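Local coordinates for protein PpBBE-like 1 D396N (Physcomitrella patens subsp. patens, PDB 6EO5) that oxidises cellobiose as a berberine bridge enzyme-like flavoprotein of the VAO family, carrying a bi-covalently attached flavin-adenine dinucleotide, at residues E172-A177 with V208-F213; N349-A354 with K417-Y422; N141-G146 with N322-T327. All blocks are in the same frame, centred on the assembly; numbering follows the deposited sequence.

Contact 1. Residues E172-A177 with V208-F213; sequences EVQLVA and VTQFTF. With FAD (flavin-adenine dinucleotide), chain C.
Thr209 sets OG1 between its own backbone N and carbonyl carbon (chi1 53°), which turns the hydroxyl onto Gln174 across the strand pair. OG1 gives Gln174 O a bond of 3.0 Å from above the carbonyl plane, while the Thr209 amide N reaches the same oxygen within that plane at 2.7 Å. An alanine here would probably leave Gln174 O with backbone donors alone and open a gap beside Val176, whose CG2 now touches Thr209 CG2. Gln174 and Gln210 run extended side by side, their amide planes 38° apart. Gln210 NE2 donates 2.8 Å to a water that also bonds Glu172 OE2 and Thr212 OG1, tying the polar ends on this face together; Glu172 OE1 is held separately by Asn186. On the other face Val173 CG1 comes 3.5 Å from Phe211 CD1. Val208 CG1 covers one face of that phenyl ring, offset toward its rim, and Leu175 CB packs on the Val208 backbone. The Val208 backbone also bonds the adenine: its N donates to FAD N1A at 3.0 Å and its O accepts from FAD N6A at 3.0 Å. With Thr209 and Gln210 both opposite Gln174, this is a classic beta bulge in an antiparallel strand pair, right beside the adenine site of the FAD-binding fold.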
loop_
_atom_site.group_PDB
_atom_site.type_symbol
_atom_site.label_atom_id
_atom_site.label_comp_id
_atom_site.label_asym_id
_atom_site.label_seq_id
_atom_site.Cartn_x
_atom_site.Cartn_y
_atom_site.Cartn_z
ATOM N N GLU A 172 8.123 16.169 -0.218
ATOM C CA GLU A 172 8.236 16.761 1.102
ATOM C C GLU A 172 7.084 16.267 1.968
ATOM O O GLU A 172 5.979 16.043 1.471
ATOM C CB GLU A 172 8.217 18.289 1.013
ATOM C CG GLU A 172 8.394 18.998 2.337
ATOM C CD GLU A 172 8.017 20.469 2.278
ATOM O OE1 GLU A 172 8.843 21.277 1.795
ATOM O OE2 GLU A 172 6.887 20.811 2.716
ATOM N N VAL A 173 7.355 16.094 3.264
ATOM C CA VAL A 173 6.319 15.850 4.261
ATOM C C VAL A 173 6.468 16.863 5.384
ATOM O O VAL A 173 7.529 17.459 5.585
ATOM C CB VAL A 173 6.363 14.424 4.871
ATOM C CG1 VAL A 173 5.971 13.381 3.853
ATOM C CG2 VAL A 173 7.734 14.135 5.450
ATOM N N GLN A 174 5.384 17.034 6.133
ATOM C CA GLN A 174 5.416 17.692 7.429
ATOM C C GLN A 174 4.802 16.760 8.455
ATOM O O GLN A 174 3.746 16.170 8.201
ATOM C CB GLN A 174 4.653 19.001 7.412
ATOM C CG GLN A 174 5.180 19.935 6.373
ATOM C CD GLN A 174 4.494 21.257 6.434
ATOM O OE1 GLN A 174 3.686 21.505 7.341
ATOM N NE2 GLN A 174 4.801 22.127 5.477
ATOM N N LEU A 175 5.462 16.631 9.606
ATOM C CA LEU A 175 4.977 15.759 10.664
ATOM C C LEU A 175 5.174 16.420 12.022
ATOM O O LEU A 175 5.976 17.341 12.183
ATOM C CB LEU A 175 5.673 14.384 10.636
ATOM C CG LEU A 175 7.187 14.339 10.827
ATOM C CD1 LEU A 175 7.537 14.048 12.282
ATOM C CD2 LEU A 175 7.785 13.300 9.898
ATOM N N VAL A 176 4.418 15.923 12.995
ATOM C CA VAL A 176 4.573 16.262 14.404
ATOM C C VAL A 176 5.457 15.191 15.031
ATOM O O VAL A 176 5.069 14.018 15.087
ATOM C CB VAL A 176 3.206 16.340 15.105
ATOM C CG1 VAL A 176 3.366 16.564 16.601
ATOM C CG2 VAL A 176 2.361 17.430 14.474
ATOM N N ALA A 177 6.643 15.585 15.495
ATOM C CA ALA A 177 7.618 14.637 16.018
ATOM C C ALA A 177 7.302 14.248 17.469
ATOM O O ALA A 177 6.315 14.687 18.068
ATOM C CB ALA A 177 9.028 15.208 15.897
ATOM N N VAL A 208 2.720 12.199 10.269
ATOM C CA VAL A 208 2.712 13.041 9.079
ATOM C C VAL A 208 1.364 13.739 8.974
ATOM O O VAL A 208 0.308 13.101 9.074
ATOM C CB VAL A 208 3.013 12.215 7.819
ATOM C CG1 VAL A 208 2.808 13.069 6.557
ATOM C CG2 VAL A 208 4.433 11.676 7.863
ATOM N N THR A 209 1.392 15.058 8.793
ATOM C CA THR A 209 0.161 15.828 8.653
ATOM C C THR A 209 -0.151 16.203 7.214
ATOM O O THR A 209 -1.330 16.317 6.863
ATOM C CB THR A 209 0.221 17.104 9.497
ATOM O OG1 THR A 209 1.417 17.826 9.175
ATOM C CG2 THR A 209 0.203 16.756 10.980
ATOM N N GLN A 210 0.862 16.387 6.367
ATOM C CA GLN A 210 0.582 16.613 4.959
ATOM C C GLN A 210 1.742 16.137 4.094
ATOM O O GLN A 210 2.888 16.032 4.543
ATOM C CB GLN A 210 0.266 18.084 4.674
ATOM C CG GLN A 210 1.442 19.034 4.732
ATOM C CD GLN A 210 1.109 20.364 4.082
ATOM O OE1 GLN A 210 -0.052 20.790 4.074
ATOM N NE2 GLN A 210 2.119 21.018 3.511
ATOM N N PHE A 211 1.408 15.839 2.841
ATOM C CA PHE A 211 2.350 15.452 1.805
ATOM C C PHE A 211 2.406 16.516 0.715
ATOM O O PHE A 211 1.418 17.203 0.438
ATOM C CB PHE A 211 1.938 14.135 1.146
ATOM C CG PHE A 211 2.064 12.943 2.018
ATOM C CD1 PHE A 211 3.249 12.226 2.051
ATOM C CD2 PHE A 211 0.993 12.506 2.776
ATOM C CE1 PHE A 211 3.379 11.111 2.842
ATOM C CE2 PHE A 211 1.110 11.378 3.580
ATOM C CZ PHE A 211 2.307 10.680 3.611
ATOM N N THR A 212 3.560 16.621 0.063
ATOM C CA THR A 212 3.678 17.332 -1.204
ATOM C C THR A 212 4.174 16.348 -2.251
ATOM O O THR A 212 5.284 15.816 -2.122
ATOM C CB THR A 212 4.627 18.527 -1.114
ATOM O OG1 THR A 212 4.146 19.439 -0.123
ATOM C CG2 THR A 212 4.674 19.237 -2.444
ATOM N N PHE A 213 3.359 16.126 -3.287
ATOM C CA PHE A 213 3.607 15.120 -4.313
ATOM C C PHE A 213 3.998 15.755 -5.638
ATOM O O PHE A 213 3.452 16.790 -6.027
ATOM C CB PHE A 213 2.373 14.244 -4.543
ATOM C CG PHE A 213 2.099 13.283 -3.434
ATOM C CD1 PHE A 213 2.922 12.179 -3.246
ATOM C CD2 PHE A 213 1.024 13.473 -2.580
ATOM C CE1 PHE A 213 2.680 11.277 -2.234
ATOM C CE2 PHE A 213 0.771 12.574 -1.561
ATOM C CZ PHE A 213 1.602 11.471 -1.386
HETATM P PA FAD C . -3.492 2.563 7.892
HETATM O O1A FAD C . -3.896 1.257 8.559
HETATM O O2A FAD C . -4.306 3.727 8.396
HETATM O O5B FAD C . -1.914 2.883 7.995
HETATM C C5B FAD C . -0.941 1.870 7.854
HETATM C C4B FAD C . 0.306 2.199 8.668
HETATM O O4B FAD C . 0.741 3.516 8.384
HETATM C C3B FAD C . 0.045 2.142 10.163
HETATM O O3B FAD C . 1.234 1.742 10.808
HETATM C C2B FAD C . -0.237 3.581 10.506
HETATM O O2B FAD C . 0.027 3.859 11.859
HETATM C C1B FAD C . 0.691 4.322 9.551
HETATM N N9A FAD C . 0.154 5.678 9.298
HETATM C C8A FAD C . -1.113 5.995 8.867
HETATM N N7A FAD C . -1.220 7.338 8.779
HETATM C C5A FAD C . -0.044 7.887 9.150
HETATM C C6A FAD C . 0.376 9.200 9.252
HETATM N N6A FAD C . -0.461 10.185 8.943
HETATM N N1A FAD C . 1.660 9.476 9.667
HETATM C C2A FAD C . 2.510 8.444 9.993
HETATM N N3A FAD C . 2.089 7.135 9.898
HETATM C C4A FAD C . 0.827 6.860 9.485
HETATM N N1 FAD C . -0.987 -1.524 -1.697
HETATM C C2 FAD C . -0.408 -1.115 -2.904
HETATM O O2 FAD C . 0.784 -0.752 -2.988
HETATM N N3 FAD C . -1.189 -1.096 -4.047
HETATM C C4 FAD C . -2.512 -1.482 -4.001
HETATM O O4 FAD C . -3.184 -1.443 -5.027
HETATM C C4X FAD C . -3.085 -1.891 -2.807
HETATM N N5 FAD C . -4.420 -2.230 -2.761
HETATM C C5X FAD C . -5.066 -2.323 -1.543
HETATM C C6 FAD C . -6.441 -2.527 -1.513
HETATM C C7 FAD C . -7.172 -2.508 -0.315
HETATM C C7M FAD C . -8.670 -2.717 -0.327
HETATM C C8 FAD C . -6.458 -2.391 0.896
HETATM C C8M FAD C . -7.164 -2.481 2.236
HETATM C C9 FAD C . -5.056 -2.278 0.850
HETATM C C9A FAD C . -4.340 -2.221 -0.359
HETATM N N10 FAD C . -2.942 -2.150 -0.433
HETATM C C10 FAD C . -2.328 -1.871 -1.639
HETATM C "C1'" FAD C . -2.095 -2.079 0.793
HETATM C "C2'" FAD C . -1.947 -0.619 1.211
HETATM O "O2'" FAD C . -0.999 0.080 0.436
HETATM C "C3'" FAD C . -1.521 -0.574 2.660
HETATM O "O3'" FAD C . -2.529 -1.239 3.383
HETATM C "C4'" FAD C . -1.348 0.873 3.114
HETATM O "O4'" FAD C . -0.340 0.918 4.104
HETATM C "C5'" FAD C . -2.670 1.442 3.625
HETATM O "O5'" FAD C . -2.547 2.736 4.175
HETATM P P FAD C . -3.749 3.295 5.101
HETATM O O1P FAD C . -3.478 4.737 5.459
HETATM O O2P FAD C . -5.115 3.098 4.498
HETATM O O3P FAD C . -3.742 2.260 6.333
HETATM O O HOH W 1 4.135 19.299 2.631
#

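Contact 2. Residues N349-A354 with K417-Y422; sequences NAMINA and KVVRTY
The Tyr422 ring meets Ala350 obliquely through its CE2 side: CE2 lies 3.6 Å from Ala350 CB, and the phenol OH comes to 3.8 Å from the same methyl. Over the centre of one ring face sits Thr421 CG2, a neighbour in sequence, 3.9 Å above the plane. Leu343 and Ser344, from the loop just ahead of helix 345-355, also touch the tyrosine. Its backbone is tied back into its own segment, because Tyr422 N donates to Val419 O.

Val418 carries the middle of the interface, and its two methyls divide the work. CG1 stands anti to the backbone N (chi1 172°) and is directed at Ala350, 3.7 Å from its CB and close to its carbonyl O as well. CG2 goes instead to Ala354, 3.9 Å from CB. The two alanines are one helical turn apart on helix 345-355, with Ala354 N donating to Ala350 O, and the valine packs across both. This is plain apolar packing, with no hydrogen bond across it, of helix 345-355 on helix 405-420 and on Tyr422.

Deeper in, Met351 and Val419 cross obliquely. Met351 has CG anti to the backbone N (chi1 179°), and this carbon touches Val419 CG2 at 3.9 Å. Beyond it the methionine chain leads away from Val419 and bends at chi3, and the side chain reaches Phe239 of helix 235-246, Leu343 and Tyr415. Val419 is in turn backed by Ile336 of strand 331-338, one of the two outermost strands of the seven-stranded antiparallel sheet.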
loop_
_atom_site.group_PDB
_atom_site.type_symbol
_atom_site.label_atom_id
_atom_site.label_comp_id
_atom_site.label_asym_id
_atom_site.label_seq_id
_atom_site.Cartn_x
_atom_site.Cartn_y
_atom_site.Cartn_z
ATOM N N ASN A 349 5.292 -24.887 -10.689
ATOM C CA ASN A 349 4.452 -26.019 -10.295
ATOM C C ASN A 349 4.335 -26.144 -8.783
ATOM O O ASN A 349 3.260 -26.471 -8.267
ATOM C CB ASN A 349 4.991 -27.323 -10.869
ATOM C CG ASN A 349 4.745 -27.437 -12.341
ATOM O OD1 ASN A 349 3.602 -27.568 -12.795
ATOM N ND2 ASN A 349 5.819 -27.389 -13.112
ATOM N N ALA A 350 5.435 -25.924 -8.062
ATOM C CA ALA A 350 5.386 -26.017 -6.606
ATOM C C ALA A 350 4.443 -24.968 -6.035
ATOM O O ALA A 350 3.692 -25.241 -5.090
ATOM C CB ALA A 350 6.793 -25.868 -6.021
ATOM N N MET A 351 4.454 -23.774 -6.624
ATOM C CA MET A 351 3.563 -22.706 -6.204
ATOM C C MET A 351 2.105 -23.081 -6.439
ATOM O O MET A 351 1.268 -22.951 -5.537
ATOM C CB MET A 351 3.924 -21.425 -6.952
ATOM C CG MET A 351 3.061 -20.253 -6.622
ATOM S SD MET A 351 3.568 -18.835 -7.592
ATOM C CE MET A 351 3.004 -19.318 -9.227
ATOM N N ILE A 352 1.782 -23.566 -7.646
ATOM C CA ILE A 352 0.399 -23.911 -7.963
ATOM C C ILE A 352 -0.049 -25.124 -7.160
ATOM O O ILE A 352 -1.180 -25.167 -6.659
ATOM C CB ILE A 352 0.226 -24.133 -9.477
ATOM C CG1 ILE A 352 0.660 -22.882 -10.253
ATOM C CG2 ILE A 352 -1.219 -24.507 -9.813
ATOM C CD1 ILE A 352 0.734 -23.078 -11.751
ATOM N N ASN A 353 0.824 -26.119 -6.996
ATOM C CA ASN A 353 0.435 -27.265 -6.178
ATOM C C ASN A 353 0.148 -26.833 -4.746
ATOM O O ASN A 353 -0.870 -27.229 -4.160
ATOM C CB ASN A 353 1.512 -28.346 -6.218
ATOM C CG ASN A 353 1.628 -28.990 -7.578
ATOM O OD1 ASN A 353 0.722 -28.886 -8.407
ATOM N ND2 ASN A 353 2.748 -29.661 -7.821
ATOM N N ALA A 354 1.030 -26.001 -4.175
ATOM C CA ALA A 354 0.798 -25.465 -2.838
ATOM C C ALA A 354 -0.496 -24.665 -2.777
ATOM O O ALA A 354 -1.276 -24.809 -1.827
ATOM C CB ALA A 354 1.981 -24.600 -2.407
ATOM N N LYS A 417 6.363 -20.514 2.319
ATOM C CA LYS A 417 7.607 -21.258 2.458
ATOM C C LYS A 417 7.937 -22.052 1.199
ATOM O O LYS A 417 9.120 -22.232 0.881
ATOM C CB LYS A 417 7.539 -22.173 3.679
ATOM C CG LYS A 417 7.632 -21.416 4.996
ATOM C CD LYS A 417 7.583 -22.361 6.178
ATOM C CE LYS A 417 7.467 -21.593 7.479
ATOM N NZ LYS A 417 7.427 -22.512 8.654
ATOM N N VAL A 418 6.919 -22.531 0.473
ATOM C CA VAL A 418 7.162 -23.191 -0.810
ATOM C C VAL A 418 7.773 -22.207 -1.800
ATOM O O VAL A 418 8.825 -22.471 -2.394
ATOM C CB VAL A 418 5.864 -23.809 -1.364
ATOM C CG1 VAL A 418 6.082 -24.317 -2.782
ATOM C CG2 VAL A 418 5.377 -24.932 -0.466
ATOM N N VAL A 419 7.129 -21.052 -1.989
ATOM C CA VAL A 419 7.659 -20.085 -2.945
ATOM C C VAL A 419 9.054 -19.628 -2.528
ATOM O O VAL A 419 9.924 -19.406 -3.380
ATOM C CB VAL A 419 6.697 -18.887 -3.110
ATOM C CG1 VAL A 419 7.327 -17.817 -4.030
ATOM C CG2 VAL A 419 5.349 -19.361 -3.649
ATOM N N ARG A 420 9.292 -19.494 -1.214
ATOM C CA ARG A 420 10.569 -18.977 -0.710
ATOM C C ARG A 420 11.764 -19.744 -1.273
ATOM O O ARG A 420 12.817 -19.154 -1.551
ATOM C CB ARG A 420 10.588 -19.040 0.818
ATOM C CG ARG A 420 11.949 -18.743 1.443
ATOM C CD ARG A 420 12.290 -17.305 1.192
ATOM N NE ARG A 420 13.565 -16.903 1.766
ATOM C CZ ARG A 420 14.703 -16.815 1.081
ATOM N NH1 ARG A 420 14.738 -17.133 -0.205
ATOM N NH2 ARG A 420 15.810 -16.408 1.686
ATOM N N THR A 421 11.609 -21.061 -1.444
ATOM C CA THR A 421 12.653 -21.897 -2.028
ATOM C C THR A 421 13.083 -21.401 -3.406
ATOM O O THR A 421 14.246 -21.570 -3.790
ATOM C CB THR A 421 12.151 -23.343 -2.116
ATOM O OG1 THR A 421 12.030 -23.887 -0.797
ATOM C CG2 THR A 421 13.087 -24.209 -2.939
ATOM N N TYR A 422 12.176 -20.780 -4.162
ATOM C CA TYR A 422 12.466 -20.406 -5.538
ATOM C C TYR A 422 12.600 -18.903 -5.743
ATOM O O TYR A 422 12.826 -18.472 -6.875
ATOM C CB TYR A 422 11.384 -20.959 -6.478
ATOM C CG TYR A 422 11.162 -22.446 -6.343
ATOM C CD1 TYR A 422 11.946 -23.356 -7.046
ATOM C CD2 TYR A 422 10.180 -22.949 -5.490
ATOM C CE1 TYR A 422 11.750 -24.723 -6.909
ATOM C CE2 TYR A 422 9.972 -24.308 -5.356
ATOM C CZ TYR A 422 10.759 -25.187 -6.069
ATOM O OH TYR A 422 10.551 -26.539 -5.929
#

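Contact 3. Residues N141-G146 with N322-T327; sequences NCPTVG and NNVPFT. With FAD (flavin-adenine dinucleotide), chain C.
Apolar packing begins where Pro143 and Val324 cross at about a right angle: Pro143 CB rests 3.6 Å from Val324 CG2, while the Val324 CG1 branch lies by both CB and CG of the proline ring. The Thr144 methyl, by contrast, lies against main-chain oxygens, CG2 3.6 Å from Val324 O and close to Pro325 O too. On its hydroxyl side the threonine crosses Phe326 at about a right angle and meets the ring obliquely, OG1 coming 3.6 Å from CD1.

The polar link runs through a water. Thr144 OG1 lies 2.7 Å from it in a hydrogen bond, and Thr327 N donates to it at 3.1 Å; the water also sits above one face of the Phe326 ring. The same hydroxyl is hydrogen-bonded to His81 NE2, and the His81 ring meets Phe326 with planes at about 70°.

Contacts with the cofactor are made by Cys142, Val145 and Gly146. Cys142 SG is covalently joined to FAD C6 at 1.8 Å, one of the attachments of this bi-covalent flavin. A type I turn from Cys142 to Val145 then brings Val145 CG2 against the flavin at C8, 3.5 Å away, and Gly146 N donates to the phosphate oxygen O2P at 2.8 Å.

Gly146 is the N-cap of helix 147-153, so the flavin-bearing loop leads straight into that helix from strand 135-136. Segment 322-327 lies between helix 302-308 and strand 331-338, with the Asn322 side chain touching Pro124 and Leu127 of helix 122-133, which starts where Leu122 and Gly123 bond the 141-146 backbone.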
loop_
_atom_site.group_PDB
_atom_site.type_symbol
_atom_site.label_atom_id
_atom_site.label_comp_id
_atom_site.label_asym_id
_atom_site.label_seq_id
_atom_site.Cartn_x
_atom_site.Cartn_y
_atom_site.Cartn_z
ATOM N N ASN A 141 -5.020 0.922 -6.511
ATOM C CA ASN A 141 -6.344 0.889 -7.115
ATOM C C ASN A 141 -7.488 0.651 -6.136
ATOM O O ASN A 141 -8.641 0.591 -6.573
ATOM C CB ASN A 141 -6.394 -0.170 -8.221
ATOM C CG ASN A 141 -6.411 -1.557 -7.674
ATOM O OD1 ASN A 141 -5.727 -1.850 -6.685
ATOM N ND2 ASN A 141 -7.208 -2.429 -8.289
ATOM N N CYS A 142 -7.225 0.512 -4.839
ATOM C CA CYS A 142 -8.301 0.432 -3.856
ATOM C C CYS A 142 -8.751 1.839 -3.462
ATOM O O CYS A 142 -7.968 2.577 -2.846
ATOM C CB CYS A 142 -7.840 -0.339 -2.636
ATOM S SG CYS A 142 -7.167 -1.985 -3.025
ATOM N N PRO A 143 -9.982 2.253 -3.787
ATOM C CA PRO A 143 -10.354 3.663 -3.586
ATOM C C PRO A 143 -10.398 4.103 -2.132
ATOM O O PRO A 143 -10.192 5.300 -1.865
ATOM C CB PRO A 143 -11.743 3.754 -4.234
ATOM C CG PRO A 143 -11.803 2.603 -5.152
ATOM C CD PRO A 143 -11.029 1.515 -4.509
ATOM N N THR A 144 -10.664 3.191 -1.187
ATOM C CA THR A 144 -10.794 3.566 0.216
ATOM C C THR A 144 -9.466 3.574 0.969
ATOM O O THR A 144 -9.463 3.886 2.168
ATOM C CB THR A 144 -11.792 2.645 0.939
ATOM O OG1 THR A 144 -11.240 1.337 1.093
ATOM C CG2 THR A 144 -13.083 2.538 0.155
ATOM N N VAL A 145 -8.347 3.272 0.297
ATOM C CA VAL A 145 -7.043 3.252 0.955
ATOM C C VAL A 145 -6.599 4.671 1.269
ATOM O O VAL A 145 -6.798 5.597 0.469
ATOM C CB VAL A 145 -6.006 2.530 0.075
ATOM C CG1 VAL A 145 -4.576 2.883 0.492
ATOM C CG2 VAL A 145 -6.214 1.037 0.146
ATOM N N GLY A 146 -5.990 4.853 2.439
ATOM C CA GLY A 146 -5.470 6.157 2.795
ATOM C C GLY A 146 -4.156 6.433 2.085
ATOM O O GLY A 146 -3.331 5.541 1.889
ATOM N N ASN A 322 -15.949 9.561 -4.633
ATOM C CA ASN A 322 -16.072 10.203 -3.326
ATOM C C ASN A 322 -16.802 9.338 -2.310
ATOM O O ASN A 322 -16.707 9.608 -1.106
ATOM C CB ASN A 322 -16.839 11.525 -3.427
ATOM C CG ASN A 322 -16.066 12.618 -4.150
ATOM O OD1 ASN A 322 -14.855 12.777 -3.982
ATOM N ND2 ASN A 322 -16.782 13.396 -4.949
ATOM N N ASN A 323 -17.547 8.331 -2.761
ATOM C CA ASN A 323 -18.431 7.548 -1.905
ATOM C C ASN A 323 -18.271 6.064 -2.172
ATOM O O ASN A 323 -19.259 5.332 -2.292
ATOM C CB ASN A 323 -19.893 7.933 -2.110
ATOM C CG ASN A 323 -20.161 9.374 -1.757
ATOM O OD1 ASN A 323 -20.280 9.722 -0.582
ATOM N ND2 ASN A 323 -20.264 10.229 -2.774
ATOM N N VAL A 324 -17.038 5.583 -2.288
ATOM C CA VAL A 324 -16.850 4.148 -2.472
ATOM C C VAL A 324 -17.069 3.473 -1.126
ATOM O O VAL A 324 -16.439 3.852 -0.130
ATOM C CB VAL A 324 -15.467 3.822 -3.044
ATOM C CG1 VAL A 324 -15.355 2.327 -3.333
ATOM C CG2 VAL A 324 -15.228 4.640 -4.327
ATOM N N PRO A 325 -17.991 2.520 -1.046
ATOM C CA PRO A 325 -18.299 1.872 0.243
ATOM C C PRO A 325 -17.074 1.193 0.843
ATOM O O PRO A 325 -16.378 0.432 0.168
ATOM C CB PRO A 325 -19.372 0.841 -0.128
ATOM C CG PRO A 325 -19.931 1.309 -1.450
ATOM C CD PRO A 325 -18.834 2.044 -2.157
ATOM N N PHE A 326 -16.816 1.461 2.128
ATOM C CA PHE A 326 -15.750 0.753 2.833
ATOM C C PHE A 326 -16.191 -0.677 3.126
ATOM O O PHE A 326 -17.202 -0.897 3.802
ATOM C CB PHE A 326 -15.376 1.465 4.133
ATOM C CG PHE A 326 -14.070 0.996 4.723
ATOM C CD1 PHE A 326 -12.871 1.553 4.314
ATOM C CD2 PHE A 326 -14.039 -0.010 5.680
ATOM C CE1 PHE A 326 -11.656 1.128 4.850
ATOM C CE2 PHE A 326 -12.833 -0.435 6.218
ATOM C CZ PHE A 326 -11.638 0.139 5.795
ATOM N N THR A 327 -15.439 -1.649 2.625
ATOM C CA THR A 327 -15.711 -3.055 2.885
ATOM C C THR A 327 -14.603 -3.632 3.751
ATOM O O THR A 327 -13.500 -3.084 3.827
ATOM C CB THR A 327 -15.825 -3.846 1.580
ATOM O OG1 THR A 327 -14.577 -3.783 0.884
ATOM C CG2 THR A 327 -16.900 -3.249 0.693
HETATM P PA FAD C . -3.492 2.563 7.892
HETATM O O1A FAD C . -3.896 1.257 8.559
HETATM O O2A FAD C . -4.306 3.727 8.396
HETATM O O5B FAD C . -1.914 2.883 7.995
HETATM C C5B FAD C . -0.941 1.870 7.854
HETATM C C4B FAD C . 0.306 2.199 8.668
HETATM O O4B FAD C . 0.741 3.516 8.384
HETATM C C3B FAD C . 0.045 2.142 10.163
HETATM O O3B FAD C . 1.234 1.742 10.808
HETATM C C2B FAD C . -0.237 3.581 10.506
HETATM O O2B FAD C . 0.027 3.859 11.859
HETATM C C1B FAD C . 0.691 4.322 9.551
HETATM N N9A FAD C . 0.154 5.678 9.298
HETATM C C8A FAD C . -1.113 5.995 8.867
HETATM N N7A FAD C . -1.220 7.338 8.779
HETATM C C5A FAD C . -0.044 7.887 9.150
HETATM C C6A FAD C . 0.376 9.200 9.252
HETATM N N6A FAD C . -0.461 10.185 8.943
HETATM N N1A FAD C . 1.660 9.476 9.667
HETATM C C2A FAD C . 2.510 8.444 9.993
HETATM N N3A FAD C . 2.089 7.135 9.898
HETATM C C4A FAD C . 0.827 6.860 9.485
HETATM N N1 FAD C . -0.987 -1.524 -1.697
HETATM C C2 FAD C . -0.408 -1.115 -2.904
HETATM O O2 FAD C . 0.784 -0.752 -2.988
HETATM N N3 FAD C . -1.189 -1.096 -4.047
HETATM C C4 FAD C . -2.512 -1.482 -4.001
HETATM O O4 FAD C . -3.184 -1.443 -5.027
HETATM C C4X FAD C . -3.085 -1.891 -2.807
HETATM N N5 FAD C . -4.420 -2.230 -2.761
HETATM C C5X FAD C . -5.066 -2.323 -1.543
HETATM C C6 FAD C . -6.441 -2.527 -1.513
HETATM C C7 FAD C . -7.172 -2.508 -0.315
HETATM C C7M FAD C . -8.670 -2.717 -0.327
HETATM C C8 FAD C . -6.458 -2.391 0.896
HETATM C C8M FAD C . -7.164 -2.481 2.236
HETATM C C9 FAD C . -5.056 -2.278 0.850
HETATM C C9A FAD C . -4.340 -2.221 -0.359
HETATM N N10 FAD C . -2.942 -2.150 -0.433
HETATM C C10 FAD C . -2.328 -1.871 -1.639
HETATM C "C1'" FAD C . -2.095 -2.079 0.793
HETATM C "C2'" FAD C . -1.947 -0.619 1.211
HETATM O "O2'" FAD C . -0.999 0.080 0.436
HETATM C "C3'" FAD C . -1.521 -0.574 2.660
HETATM O "O3'" FAD C . -2.529 -1.239 3.383
HETATM C "C4'" FAD C . -1.348 0.873 3.114
HETATM O "O4'" FAD C . -0.340 0.918 4.104
HETATM C "C5'" FAD C . -2.670 1.442 3.625
HETATM O "O5'" FAD C . -2.547 2.736 4.175
HETATM P P FAD C . -3.749 3.295 5.101
HETATM O O1P FAD C . -3.478 4.737 5.459
HETATM O O2P FAD C . -5.115 3.098 4.498
HETATM O O3P FAD C . -3.742 2.260 6.333
HETATM O O HOH W 2 -12.534 -0.893 1.914
#

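Overall arrangement
Along the chain, 141-146 comes first, then both strands of contact 1, then 322-327, and last the two segments of contact 2; contact 1 thus falls wholly within the span bridged by contact 3. Contacts 1 and 3 both touch FAD, at the adenine and at the flavin and phosphate respectively, their centres 22 Å apart and nearest atoms about 7 Å. Helix 147-153 connects them, starting after Gly146 and packing on Phe211. Contact 2 lies across the chain's centre from contact 1, 40 Å away centre to centre, and 32 Å from contact 3. Strand 331-338 follows 322-327 and touches Val419. Contacts 1 and 3 hold the cofactor's two ends; contact 2 is packing remote from it.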